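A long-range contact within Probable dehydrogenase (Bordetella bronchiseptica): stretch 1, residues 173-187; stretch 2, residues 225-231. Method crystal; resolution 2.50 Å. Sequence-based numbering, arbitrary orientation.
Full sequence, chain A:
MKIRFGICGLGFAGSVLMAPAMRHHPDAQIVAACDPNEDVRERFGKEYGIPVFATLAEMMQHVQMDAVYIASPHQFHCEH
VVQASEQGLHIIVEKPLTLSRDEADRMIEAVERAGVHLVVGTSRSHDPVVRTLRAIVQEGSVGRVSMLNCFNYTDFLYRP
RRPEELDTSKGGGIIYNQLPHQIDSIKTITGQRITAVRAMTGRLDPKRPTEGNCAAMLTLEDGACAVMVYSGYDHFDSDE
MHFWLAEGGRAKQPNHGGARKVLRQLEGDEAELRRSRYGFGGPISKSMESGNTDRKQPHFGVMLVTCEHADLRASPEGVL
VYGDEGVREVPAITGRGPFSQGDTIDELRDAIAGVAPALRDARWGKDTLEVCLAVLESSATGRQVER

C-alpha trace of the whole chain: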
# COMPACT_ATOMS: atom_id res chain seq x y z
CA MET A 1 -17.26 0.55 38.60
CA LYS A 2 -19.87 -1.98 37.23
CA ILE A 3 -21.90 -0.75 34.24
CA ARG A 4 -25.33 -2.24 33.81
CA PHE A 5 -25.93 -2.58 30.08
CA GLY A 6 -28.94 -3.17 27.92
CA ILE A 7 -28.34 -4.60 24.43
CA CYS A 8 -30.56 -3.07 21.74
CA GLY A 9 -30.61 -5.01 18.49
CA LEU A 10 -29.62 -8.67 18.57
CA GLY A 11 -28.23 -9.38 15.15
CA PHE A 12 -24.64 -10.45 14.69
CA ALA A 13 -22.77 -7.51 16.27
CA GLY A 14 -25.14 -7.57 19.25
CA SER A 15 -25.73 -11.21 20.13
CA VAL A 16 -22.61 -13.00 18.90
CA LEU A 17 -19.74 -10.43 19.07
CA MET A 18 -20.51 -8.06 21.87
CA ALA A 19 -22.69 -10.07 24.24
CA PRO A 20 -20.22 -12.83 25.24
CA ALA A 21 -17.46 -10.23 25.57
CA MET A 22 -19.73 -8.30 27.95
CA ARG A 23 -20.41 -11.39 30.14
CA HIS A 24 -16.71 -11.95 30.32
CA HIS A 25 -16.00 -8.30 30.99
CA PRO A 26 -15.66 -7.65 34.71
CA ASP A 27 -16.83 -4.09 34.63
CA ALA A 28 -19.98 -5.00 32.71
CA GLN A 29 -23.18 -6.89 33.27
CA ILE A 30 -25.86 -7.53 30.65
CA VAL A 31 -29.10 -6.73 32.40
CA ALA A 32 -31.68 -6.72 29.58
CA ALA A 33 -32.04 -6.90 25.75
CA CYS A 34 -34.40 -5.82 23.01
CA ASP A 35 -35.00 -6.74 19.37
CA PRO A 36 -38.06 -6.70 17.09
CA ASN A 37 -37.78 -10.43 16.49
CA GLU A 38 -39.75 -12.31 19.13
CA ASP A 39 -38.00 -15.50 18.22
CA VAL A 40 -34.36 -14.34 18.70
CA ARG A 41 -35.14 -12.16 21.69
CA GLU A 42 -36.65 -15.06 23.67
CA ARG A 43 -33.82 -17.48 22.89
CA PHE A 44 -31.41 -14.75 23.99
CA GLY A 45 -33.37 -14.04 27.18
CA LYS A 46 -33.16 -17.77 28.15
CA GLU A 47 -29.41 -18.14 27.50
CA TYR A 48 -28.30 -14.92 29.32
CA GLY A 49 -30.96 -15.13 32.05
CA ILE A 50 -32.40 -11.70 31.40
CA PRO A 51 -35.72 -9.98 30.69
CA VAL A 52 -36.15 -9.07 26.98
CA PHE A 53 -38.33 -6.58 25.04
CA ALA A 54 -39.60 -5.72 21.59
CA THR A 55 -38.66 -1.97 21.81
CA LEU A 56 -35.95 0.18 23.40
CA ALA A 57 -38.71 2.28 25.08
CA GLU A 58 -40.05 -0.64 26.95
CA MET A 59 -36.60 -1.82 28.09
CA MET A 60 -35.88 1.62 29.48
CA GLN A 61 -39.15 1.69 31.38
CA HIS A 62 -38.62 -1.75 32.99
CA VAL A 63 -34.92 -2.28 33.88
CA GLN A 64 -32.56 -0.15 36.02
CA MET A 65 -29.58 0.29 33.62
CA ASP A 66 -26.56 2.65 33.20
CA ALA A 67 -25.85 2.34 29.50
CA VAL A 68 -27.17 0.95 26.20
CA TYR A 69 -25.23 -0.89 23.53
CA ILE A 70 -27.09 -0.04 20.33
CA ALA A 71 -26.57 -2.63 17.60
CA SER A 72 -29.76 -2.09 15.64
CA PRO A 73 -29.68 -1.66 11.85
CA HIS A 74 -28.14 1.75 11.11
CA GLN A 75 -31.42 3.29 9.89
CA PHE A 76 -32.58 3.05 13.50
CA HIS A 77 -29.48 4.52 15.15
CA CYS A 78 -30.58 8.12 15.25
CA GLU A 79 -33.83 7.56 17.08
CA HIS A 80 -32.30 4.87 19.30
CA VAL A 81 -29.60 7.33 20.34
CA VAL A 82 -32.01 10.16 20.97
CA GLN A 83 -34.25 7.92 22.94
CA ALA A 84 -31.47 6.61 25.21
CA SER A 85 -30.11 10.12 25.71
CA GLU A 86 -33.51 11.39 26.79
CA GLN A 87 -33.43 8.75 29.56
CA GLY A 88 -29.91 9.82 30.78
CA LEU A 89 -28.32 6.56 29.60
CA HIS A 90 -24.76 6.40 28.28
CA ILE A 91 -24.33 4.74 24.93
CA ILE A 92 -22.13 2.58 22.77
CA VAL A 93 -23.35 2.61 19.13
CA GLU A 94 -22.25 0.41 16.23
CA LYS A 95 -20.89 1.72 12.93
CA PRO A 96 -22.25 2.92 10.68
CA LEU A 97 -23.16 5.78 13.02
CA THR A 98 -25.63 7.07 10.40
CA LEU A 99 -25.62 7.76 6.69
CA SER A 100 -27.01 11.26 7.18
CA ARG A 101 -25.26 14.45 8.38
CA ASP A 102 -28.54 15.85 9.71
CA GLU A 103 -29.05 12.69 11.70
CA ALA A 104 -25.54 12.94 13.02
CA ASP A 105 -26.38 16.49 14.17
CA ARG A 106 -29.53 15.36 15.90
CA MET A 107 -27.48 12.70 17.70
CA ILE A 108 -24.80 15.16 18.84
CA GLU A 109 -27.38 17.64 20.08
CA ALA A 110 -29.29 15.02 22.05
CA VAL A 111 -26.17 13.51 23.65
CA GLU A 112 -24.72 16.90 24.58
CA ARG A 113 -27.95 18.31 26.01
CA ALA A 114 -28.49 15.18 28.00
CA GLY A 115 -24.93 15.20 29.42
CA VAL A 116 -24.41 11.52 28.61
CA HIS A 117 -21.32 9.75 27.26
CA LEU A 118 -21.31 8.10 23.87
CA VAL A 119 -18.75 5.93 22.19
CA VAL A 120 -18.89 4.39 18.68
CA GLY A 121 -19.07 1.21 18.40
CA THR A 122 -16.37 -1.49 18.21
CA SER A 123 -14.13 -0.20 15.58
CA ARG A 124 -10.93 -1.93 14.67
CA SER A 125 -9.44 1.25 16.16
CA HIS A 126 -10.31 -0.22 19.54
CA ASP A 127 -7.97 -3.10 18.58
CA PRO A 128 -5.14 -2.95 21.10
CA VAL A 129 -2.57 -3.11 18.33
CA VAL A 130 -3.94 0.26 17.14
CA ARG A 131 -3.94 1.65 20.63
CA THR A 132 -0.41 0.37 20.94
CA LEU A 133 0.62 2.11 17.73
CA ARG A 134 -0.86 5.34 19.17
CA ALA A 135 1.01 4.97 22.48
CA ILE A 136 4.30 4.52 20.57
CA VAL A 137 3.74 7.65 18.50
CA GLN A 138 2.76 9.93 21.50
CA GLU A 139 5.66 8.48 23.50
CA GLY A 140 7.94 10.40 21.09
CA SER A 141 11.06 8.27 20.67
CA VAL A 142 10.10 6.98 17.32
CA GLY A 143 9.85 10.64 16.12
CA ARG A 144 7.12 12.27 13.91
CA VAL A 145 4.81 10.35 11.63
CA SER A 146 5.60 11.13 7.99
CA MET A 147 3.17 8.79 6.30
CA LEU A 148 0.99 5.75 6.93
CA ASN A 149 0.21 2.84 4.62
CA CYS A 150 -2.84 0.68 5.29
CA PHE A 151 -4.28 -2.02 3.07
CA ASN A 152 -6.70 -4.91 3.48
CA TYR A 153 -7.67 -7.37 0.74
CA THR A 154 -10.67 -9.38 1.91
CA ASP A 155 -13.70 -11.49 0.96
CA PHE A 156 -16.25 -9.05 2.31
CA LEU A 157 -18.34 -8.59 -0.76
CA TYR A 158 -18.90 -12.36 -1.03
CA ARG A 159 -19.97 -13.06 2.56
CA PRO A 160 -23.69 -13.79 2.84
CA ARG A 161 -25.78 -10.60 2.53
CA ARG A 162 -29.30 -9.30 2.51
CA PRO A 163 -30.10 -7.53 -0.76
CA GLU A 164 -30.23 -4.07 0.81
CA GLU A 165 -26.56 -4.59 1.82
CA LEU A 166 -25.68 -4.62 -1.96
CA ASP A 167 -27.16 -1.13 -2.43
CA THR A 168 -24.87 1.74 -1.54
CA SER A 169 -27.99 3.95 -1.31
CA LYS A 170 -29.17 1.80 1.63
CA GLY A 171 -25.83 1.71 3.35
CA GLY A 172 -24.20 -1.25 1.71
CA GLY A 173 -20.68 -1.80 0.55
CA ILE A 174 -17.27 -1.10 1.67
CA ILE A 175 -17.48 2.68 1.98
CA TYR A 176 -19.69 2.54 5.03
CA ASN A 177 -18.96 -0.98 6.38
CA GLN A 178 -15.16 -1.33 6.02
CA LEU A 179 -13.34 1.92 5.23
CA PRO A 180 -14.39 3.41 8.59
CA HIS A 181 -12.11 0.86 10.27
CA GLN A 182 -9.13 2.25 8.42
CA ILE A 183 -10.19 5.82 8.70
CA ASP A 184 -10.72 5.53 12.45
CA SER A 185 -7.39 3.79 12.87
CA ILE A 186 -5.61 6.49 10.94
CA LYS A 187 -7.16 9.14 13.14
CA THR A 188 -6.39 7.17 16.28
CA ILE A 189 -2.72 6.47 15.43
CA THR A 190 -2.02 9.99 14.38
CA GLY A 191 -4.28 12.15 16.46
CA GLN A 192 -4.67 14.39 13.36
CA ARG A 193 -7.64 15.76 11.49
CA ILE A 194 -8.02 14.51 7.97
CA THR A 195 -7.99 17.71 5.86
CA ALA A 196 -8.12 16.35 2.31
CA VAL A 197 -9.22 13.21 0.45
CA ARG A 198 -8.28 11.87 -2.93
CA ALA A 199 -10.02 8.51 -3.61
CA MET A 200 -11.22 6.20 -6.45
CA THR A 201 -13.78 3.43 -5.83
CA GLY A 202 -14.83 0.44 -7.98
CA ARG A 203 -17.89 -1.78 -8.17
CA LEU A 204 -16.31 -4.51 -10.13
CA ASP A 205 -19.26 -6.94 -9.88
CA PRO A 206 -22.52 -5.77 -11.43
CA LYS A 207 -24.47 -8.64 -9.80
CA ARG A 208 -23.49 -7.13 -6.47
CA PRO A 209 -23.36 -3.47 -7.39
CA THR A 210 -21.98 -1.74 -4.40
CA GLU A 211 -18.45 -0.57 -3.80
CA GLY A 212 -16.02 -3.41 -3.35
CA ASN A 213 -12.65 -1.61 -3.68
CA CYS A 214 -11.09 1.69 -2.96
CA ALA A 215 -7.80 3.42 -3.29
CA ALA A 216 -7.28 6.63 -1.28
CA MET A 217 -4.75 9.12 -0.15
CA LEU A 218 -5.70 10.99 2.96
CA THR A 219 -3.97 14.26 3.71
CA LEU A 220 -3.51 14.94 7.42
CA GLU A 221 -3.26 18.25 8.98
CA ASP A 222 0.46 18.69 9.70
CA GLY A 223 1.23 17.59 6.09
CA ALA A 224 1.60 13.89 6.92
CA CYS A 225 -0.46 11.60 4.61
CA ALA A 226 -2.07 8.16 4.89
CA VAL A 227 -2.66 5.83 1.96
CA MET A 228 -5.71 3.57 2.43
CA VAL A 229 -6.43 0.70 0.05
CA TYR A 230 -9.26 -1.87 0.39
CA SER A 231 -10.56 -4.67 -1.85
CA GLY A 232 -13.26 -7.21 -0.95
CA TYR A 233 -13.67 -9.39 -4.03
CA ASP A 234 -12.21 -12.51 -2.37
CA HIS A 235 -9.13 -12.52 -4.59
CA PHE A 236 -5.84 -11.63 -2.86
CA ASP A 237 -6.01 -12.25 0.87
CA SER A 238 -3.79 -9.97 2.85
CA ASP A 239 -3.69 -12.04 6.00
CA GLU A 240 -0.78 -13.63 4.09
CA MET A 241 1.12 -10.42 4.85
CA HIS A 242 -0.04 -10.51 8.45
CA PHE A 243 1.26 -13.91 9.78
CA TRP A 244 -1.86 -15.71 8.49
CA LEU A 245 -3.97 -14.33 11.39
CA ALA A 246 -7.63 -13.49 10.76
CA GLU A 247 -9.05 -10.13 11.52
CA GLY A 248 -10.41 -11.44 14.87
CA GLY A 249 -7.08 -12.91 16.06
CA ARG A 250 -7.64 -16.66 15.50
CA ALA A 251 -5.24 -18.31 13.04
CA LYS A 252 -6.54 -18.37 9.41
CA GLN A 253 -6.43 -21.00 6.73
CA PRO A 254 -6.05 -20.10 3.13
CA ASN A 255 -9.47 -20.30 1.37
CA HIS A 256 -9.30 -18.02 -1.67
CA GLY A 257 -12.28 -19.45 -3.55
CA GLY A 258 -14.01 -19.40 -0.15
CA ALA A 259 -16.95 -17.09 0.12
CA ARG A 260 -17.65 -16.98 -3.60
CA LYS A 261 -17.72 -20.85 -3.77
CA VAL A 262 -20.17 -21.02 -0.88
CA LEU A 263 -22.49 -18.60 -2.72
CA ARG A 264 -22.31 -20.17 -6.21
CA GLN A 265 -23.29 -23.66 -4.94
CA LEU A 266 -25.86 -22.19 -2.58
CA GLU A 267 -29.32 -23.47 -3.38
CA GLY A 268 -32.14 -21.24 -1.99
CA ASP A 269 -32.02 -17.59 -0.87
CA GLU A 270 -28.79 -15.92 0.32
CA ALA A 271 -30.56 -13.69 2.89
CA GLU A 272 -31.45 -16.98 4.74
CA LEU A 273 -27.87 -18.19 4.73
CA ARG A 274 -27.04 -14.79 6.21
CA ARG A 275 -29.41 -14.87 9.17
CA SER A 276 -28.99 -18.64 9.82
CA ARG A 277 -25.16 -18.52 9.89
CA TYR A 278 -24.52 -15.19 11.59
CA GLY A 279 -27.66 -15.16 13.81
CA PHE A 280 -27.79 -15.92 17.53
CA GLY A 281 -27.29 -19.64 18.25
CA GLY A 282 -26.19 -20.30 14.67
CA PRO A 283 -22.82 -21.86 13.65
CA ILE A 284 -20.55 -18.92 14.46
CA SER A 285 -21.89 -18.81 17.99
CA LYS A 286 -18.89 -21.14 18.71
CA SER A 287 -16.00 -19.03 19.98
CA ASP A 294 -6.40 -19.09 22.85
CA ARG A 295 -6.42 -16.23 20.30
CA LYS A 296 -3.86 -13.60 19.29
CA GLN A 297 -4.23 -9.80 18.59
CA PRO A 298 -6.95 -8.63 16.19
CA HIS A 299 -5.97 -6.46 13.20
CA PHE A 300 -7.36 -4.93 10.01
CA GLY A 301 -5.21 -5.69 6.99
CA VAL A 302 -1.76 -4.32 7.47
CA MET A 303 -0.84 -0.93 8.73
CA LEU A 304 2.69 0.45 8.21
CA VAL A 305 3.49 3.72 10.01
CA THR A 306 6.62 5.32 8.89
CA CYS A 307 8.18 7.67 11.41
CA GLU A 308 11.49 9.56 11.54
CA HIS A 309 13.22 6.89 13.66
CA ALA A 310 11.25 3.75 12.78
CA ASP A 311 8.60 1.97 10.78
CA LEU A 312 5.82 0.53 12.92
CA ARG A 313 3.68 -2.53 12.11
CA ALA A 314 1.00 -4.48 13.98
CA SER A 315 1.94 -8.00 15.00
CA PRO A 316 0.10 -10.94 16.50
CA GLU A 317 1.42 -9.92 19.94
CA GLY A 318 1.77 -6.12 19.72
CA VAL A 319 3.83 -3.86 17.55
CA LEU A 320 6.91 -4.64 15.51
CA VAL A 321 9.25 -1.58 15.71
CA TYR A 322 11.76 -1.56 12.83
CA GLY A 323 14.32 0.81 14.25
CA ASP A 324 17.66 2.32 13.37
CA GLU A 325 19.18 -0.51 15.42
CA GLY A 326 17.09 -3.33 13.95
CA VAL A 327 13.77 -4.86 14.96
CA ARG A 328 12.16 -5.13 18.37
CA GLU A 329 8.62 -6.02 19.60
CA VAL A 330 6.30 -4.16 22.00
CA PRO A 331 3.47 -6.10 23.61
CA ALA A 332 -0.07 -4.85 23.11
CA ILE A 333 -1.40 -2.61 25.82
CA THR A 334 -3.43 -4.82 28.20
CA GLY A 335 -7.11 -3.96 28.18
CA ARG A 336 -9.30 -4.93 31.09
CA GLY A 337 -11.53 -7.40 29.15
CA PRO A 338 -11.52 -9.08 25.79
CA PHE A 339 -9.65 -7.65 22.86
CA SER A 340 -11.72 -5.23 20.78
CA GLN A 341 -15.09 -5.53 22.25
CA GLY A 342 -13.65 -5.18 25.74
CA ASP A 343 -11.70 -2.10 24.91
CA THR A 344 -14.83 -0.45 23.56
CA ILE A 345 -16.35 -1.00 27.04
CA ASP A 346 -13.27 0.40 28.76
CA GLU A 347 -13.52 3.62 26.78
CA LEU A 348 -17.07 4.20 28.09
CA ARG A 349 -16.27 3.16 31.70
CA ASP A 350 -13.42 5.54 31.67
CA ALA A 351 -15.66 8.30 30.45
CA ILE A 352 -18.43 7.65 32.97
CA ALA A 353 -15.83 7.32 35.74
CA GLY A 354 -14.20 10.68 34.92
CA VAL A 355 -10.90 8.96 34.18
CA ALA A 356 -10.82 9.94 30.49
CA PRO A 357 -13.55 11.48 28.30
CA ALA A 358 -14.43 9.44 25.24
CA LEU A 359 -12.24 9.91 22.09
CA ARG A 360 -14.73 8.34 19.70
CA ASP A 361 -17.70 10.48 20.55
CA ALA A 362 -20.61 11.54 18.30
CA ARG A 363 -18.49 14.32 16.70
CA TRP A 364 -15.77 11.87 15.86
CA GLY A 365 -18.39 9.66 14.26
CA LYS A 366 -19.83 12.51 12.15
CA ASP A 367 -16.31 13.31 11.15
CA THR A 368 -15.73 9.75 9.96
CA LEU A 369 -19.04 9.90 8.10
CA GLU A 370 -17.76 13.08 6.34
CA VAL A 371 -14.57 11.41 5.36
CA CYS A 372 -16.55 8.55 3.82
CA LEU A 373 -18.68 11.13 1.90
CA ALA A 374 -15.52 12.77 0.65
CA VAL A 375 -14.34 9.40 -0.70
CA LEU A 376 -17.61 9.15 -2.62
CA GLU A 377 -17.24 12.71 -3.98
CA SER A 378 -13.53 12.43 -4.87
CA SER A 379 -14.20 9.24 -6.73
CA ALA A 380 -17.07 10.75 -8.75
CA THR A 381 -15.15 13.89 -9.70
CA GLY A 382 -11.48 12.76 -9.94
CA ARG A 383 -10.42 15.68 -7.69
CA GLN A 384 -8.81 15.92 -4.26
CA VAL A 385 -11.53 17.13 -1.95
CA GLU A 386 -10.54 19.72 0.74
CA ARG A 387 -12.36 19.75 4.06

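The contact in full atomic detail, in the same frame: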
# COMPACT_ATOMS: atom_id res chain seq x y z
N GLY A 173 -21.96 -1.89 1.18
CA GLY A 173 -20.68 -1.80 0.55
C GLY A 173 -19.61 -1.26 1.44
O GLY A 173 -19.84 -0.82 2.60
N ILE A 174 -18.42 -1.27 0.88
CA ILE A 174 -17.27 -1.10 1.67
C ILE A 174 -17.08 0.33 2.16
O ILE A 174 -16.34 0.52 3.13
CB ILE A 174 -15.96 -1.60 0.97
CG1 ILE A 174 -15.57 -0.72 -0.20
CG2 ILE A 174 -16.08 -3.05 0.50
CD1 ILE A 174 -14.05 -0.31 -0.13
N ILE A 175 -17.73 1.33 1.56
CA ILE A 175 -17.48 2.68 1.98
C ILE A 175 -17.98 2.92 3.40
O ILE A 175 -17.36 3.66 4.22
CB ILE A 175 -18.15 3.74 1.05
CG1 ILE A 175 -17.56 3.74 -0.38
CG2 ILE A 175 -18.01 5.19 1.68
CD1 ILE A 175 -16.14 3.40 -0.50
N TYR A 176 -19.10 2.33 3.72
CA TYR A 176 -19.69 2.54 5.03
C TYR A 176 -19.43 1.40 6.04
O TYR A 176 -19.63 1.57 7.24
CB TYR A 176 -21.19 2.66 4.85
CG TYR A 176 -21.65 3.84 4.08
CD1 TYR A 176 -21.43 5.14 4.57
CD2 TYR A 176 -22.39 3.68 2.88
CE1 TYR A 176 -21.89 6.26 3.86
CE2 TYR A 176 -22.82 4.80 2.15
CZ TYR A 176 -22.60 6.08 2.66
OH TYR A 176 -23.11 7.21 2.01
N ASN A 177 -19.03 0.25 5.54
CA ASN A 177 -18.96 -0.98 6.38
C ASN A 177 -17.53 -1.47 6.61
O ASN A 177 -17.30 -2.41 7.39
CB ASN A 177 -19.84 -2.04 5.72
CG ASN A 177 -21.30 -1.57 5.62
OD1 ASN A 177 -21.98 -1.46 6.62
ND2 ASN A 177 -21.76 -1.23 4.40
N GLN A 178 -16.56 -0.88 5.90
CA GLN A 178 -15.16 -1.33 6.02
C GLN A 178 -14.16 -0.13 6.14
O GLN A 178 -13.36 -0.03 7.07
CB GLN A 178 -14.84 -2.23 4.84
CG GLN A 178 -15.56 -3.62 4.86
CD GLN A 178 -14.99 -4.52 5.99
OE1 GLN A 178 -15.45 -4.49 7.14
NE2 GLN A 178 -13.95 -5.26 5.66
N LEU A 179 -14.24 0.79 5.21
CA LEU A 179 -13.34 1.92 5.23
C LEU A 179 -13.34 2.64 6.62
O LEU A 179 -12.30 3.11 7.07
CB LEU A 179 -13.78 2.86 4.12
CG LEU A 179 -12.98 2.82 2.82
CD1 LEU A 179 -12.38 1.45 2.48
CD2 LEU A 179 -13.75 3.45 1.64
N PRO A 180 -14.49 2.72 7.30
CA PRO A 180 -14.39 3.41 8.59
C PRO A 180 -13.36 2.78 9.54
O PRO A 180 -12.72 3.49 10.32
CB PRO A 180 -15.84 3.38 9.16
CG PRO A 180 -16.69 3.41 7.95
CD PRO A 180 -15.88 2.53 6.89
N HIS A 181 -13.14 1.48 9.44
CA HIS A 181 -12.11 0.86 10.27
C HIS A 181 -10.71 1.42 9.98
O HIS A 181 -9.93 1.69 10.90
CB HIS A 181 -12.13 -0.65 10.11
CG HIS A 181 -13.38 -1.31 10.61
ND1 HIS A 181 -13.89 -1.08 11.87
CD2 HIS A 181 -14.16 -2.27 10.05
CE1 HIS A 181 -14.99 -1.80 12.04
NE2 HIS A 181 -15.16 -2.56 10.95
N GLN A 182 -10.41 1.69 8.74
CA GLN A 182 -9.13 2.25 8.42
C GLN A 182 -9.11 3.72 8.77
O GLN A 182 -8.15 4.23 9.33
CB GLN A 182 -8.82 2.04 6.93
CG GLN A 182 -8.63 0.58 6.57
CD GLN A 182 -8.52 0.30 5.14
OE1 GLN A 182 -9.32 0.78 4.38
NE2 GLN A 182 -7.54 -0.51 4.73
N ILE A 183 -10.20 4.42 8.47
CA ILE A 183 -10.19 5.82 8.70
C ILE A 183 -10.04 6.03 10.19
O ILE A 183 -9.25 6.85 10.61
CB ILE A 183 -11.48 6.47 8.20
CG1 ILE A 183 -11.63 6.35 6.68
CG2 ILE A 183 -11.57 7.97 8.62
CD1 ILE A 183 -13.03 6.77 6.21
N ASP A 184 -10.78 5.29 11.01
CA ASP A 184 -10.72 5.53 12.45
C ASP A 184 -9.35 5.18 13.00
O ASP A 184 -8.88 5.83 13.94
CB ASP A 184 -11.75 4.71 13.21
CG ASP A 184 -13.17 5.20 12.98
OD1 ASP A 184 -13.38 6.40 12.69
OD2 ASP A 184 -14.08 4.36 13.05
N SER A 185 -8.70 4.18 12.39
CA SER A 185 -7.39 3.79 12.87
C SER A 185 -6.38 4.87 12.55
O SER A 185 -5.48 5.18 13.38
CB SER A 185 -6.98 2.44 12.28
OG SER A 185 -7.97 1.49 12.70
N ILE A 186 -6.53 5.44 11.36
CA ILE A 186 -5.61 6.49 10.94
C ILE A 186 -5.77 7.67 11.89
O ILE A 186 -4.82 8.14 12.43
CB ILE A 186 -5.86 6.87 9.52
CG1 ILE A 186 -5.41 5.73 8.58
CG2 ILE A 186 -5.13 8.10 9.16
CD1 ILE A 186 -5.91 5.87 7.17
N LYS A 187 -6.98 8.11 12.15
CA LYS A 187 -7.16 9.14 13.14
C LYS A 187 -6.62 8.80 14.54
O LYS A 187 -6.09 9.66 15.25
CB LYS A 187 -8.61 9.44 13.26
CG LYS A 187 -9.21 10.08 11.99
CD LYS A 187 -10.42 10.92 12.42
CE LYS A 187 -11.63 10.15 12.54
NZ LYS A 187 -12.75 11.05 12.88
N CYS A 225 0.64 12.30 5.31
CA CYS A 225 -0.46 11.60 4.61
C CYS A 225 -0.58 10.11 4.93
O CYS A 225 0.38 9.48 5.31
CB CYS A 225 -0.31 11.72 3.12
SG CYS A 225 -0.20 13.46 2.59
N ALA A 226 -1.78 9.56 4.75
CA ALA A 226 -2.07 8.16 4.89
C ALA A 226 -2.63 7.60 3.58
O ALA A 226 -3.53 8.14 3.00
CB ALA A 226 -3.08 8.00 5.91
N VAL A 227 -2.07 6.52 3.08
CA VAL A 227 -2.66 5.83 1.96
C VAL A 227 -3.54 4.74 2.53
O VAL A 227 -3.12 4.03 3.44
CB VAL A 227 -1.53 5.18 1.08
CG1 VAL A 227 -2.04 3.99 0.24
CG2 VAL A 227 -0.89 6.22 0.20
N MET A 228 -4.73 4.56 1.97
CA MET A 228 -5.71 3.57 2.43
C MET A 228 -6.17 2.86 1.16
O MET A 228 -6.60 3.51 0.20
CB MET A 228 -6.86 4.31 3.13
CG MET A 228 -8.06 3.53 3.60
SD MET A 228 -9.45 4.60 4.23
CE MET A 228 -8.41 5.87 4.70
N VAL A 229 -6.02 1.54 1.15
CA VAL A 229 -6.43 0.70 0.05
C VAL A 229 -7.24 -0.47 0.59
O VAL A 229 -6.87 -1.09 1.58
CB VAL A 229 -5.21 0.11 -0.72
CG1 VAL A 229 -5.67 -1.02 -1.67
CG2 VAL A 229 -4.45 1.18 -1.48
N TYR A 230 -8.34 -0.79 -0.07
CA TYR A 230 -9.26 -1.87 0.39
C TYR A 230 -9.83 -2.55 -0.83
O TYR A 230 -10.27 -1.86 -1.77
CB TYR A 230 -10.45 -1.32 1.20
CG TYR A 230 -11.21 -2.43 1.81
CD1 TYR A 230 -11.02 -2.79 3.12
CD2 TYR A 230 -12.08 -3.23 1.04
CE1 TYR A 230 -11.70 -3.83 3.66
CE2 TYR A 230 -12.72 -4.25 1.56
CZ TYR A 230 -12.52 -4.57 2.89
OH TYR A 230 -13.18 -5.64 3.45
N SER A 231 -9.86 -3.88 -0.80
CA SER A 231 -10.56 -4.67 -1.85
C SER A 231 -11.19 -5.92 -1.22
O SER A 231 -10.57 -6.58 -0.36
CB SER A 231 -9.56 -5.09 -2.91
OG SER A 231 -10.17 -5.82 -3.94

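Helix 179-187 packs along strand 225-231, nearly antiparallel to it: the angle between the N-to-C directions of the two segments is 161°, and the axes approach to 9.4 Å. The register follows from the nearest CA pairs, Leu179 with Tyr230 (CA to CA 7.4 Å), Gln182 with Met228 (7.0 Å) and Ile186 with Ala226 (7.2 Å). Steps of three or four residues on the helix thus match steps of two on the strand. The alternation of the strand explains the second period: the CA-to-CB bonds of Ala226, Met228 and Tyr230 point toward the helix, while those of Cys225, Val227, Val229 and Ser231 point away.

Along the strand the bumps grow from small to large. Ala226 leaves a shallow place that Ile186 reaches, CD1 of Ile186 lying 3.8 Å from CB of Ala226. CD1 of Ile186 also lies 3.5 Å from CE of Met228. Met228, extended through chi1 and chi2 (both t) and turned at chi3 (-27°), enters the groove among Leu179, Gln182, Ile183 and Ile186; its SD sits 3.7 Å from CG1 of Ile183 and 4.2 Å from CG of Leu179. The contacts with Leu179, Ile183 and Ile186 are apolar, whereas OE1 of Gln182 lies 3.1 Å from CG of Met228.

Tyr230, the largest bump, projects among Ile174 of the short helix 174-177, Gln178 just after it, and Leu179. CB of Gln178 lies over one face of the Tyr230 ring, 4.1 Å from its centroid and 26° off the normal, a CH-pi contact. CD1 of Ile174 approaches CD2 of Tyr230 at 3.7 Å, and CD1 of Leu179 meets CB of Tyr230 at 3.6 Å.

NE2 of Gln182 donates a hydrogen bond to the backbone O of Val229 at 3.3 Å, nearly linear at 169°. Although the CA-to-CB bond of Val229 points away, its carbonyl O remains accessible, so Gln182 meets main chain there. In all, 502 Å² is buried, both sides summed.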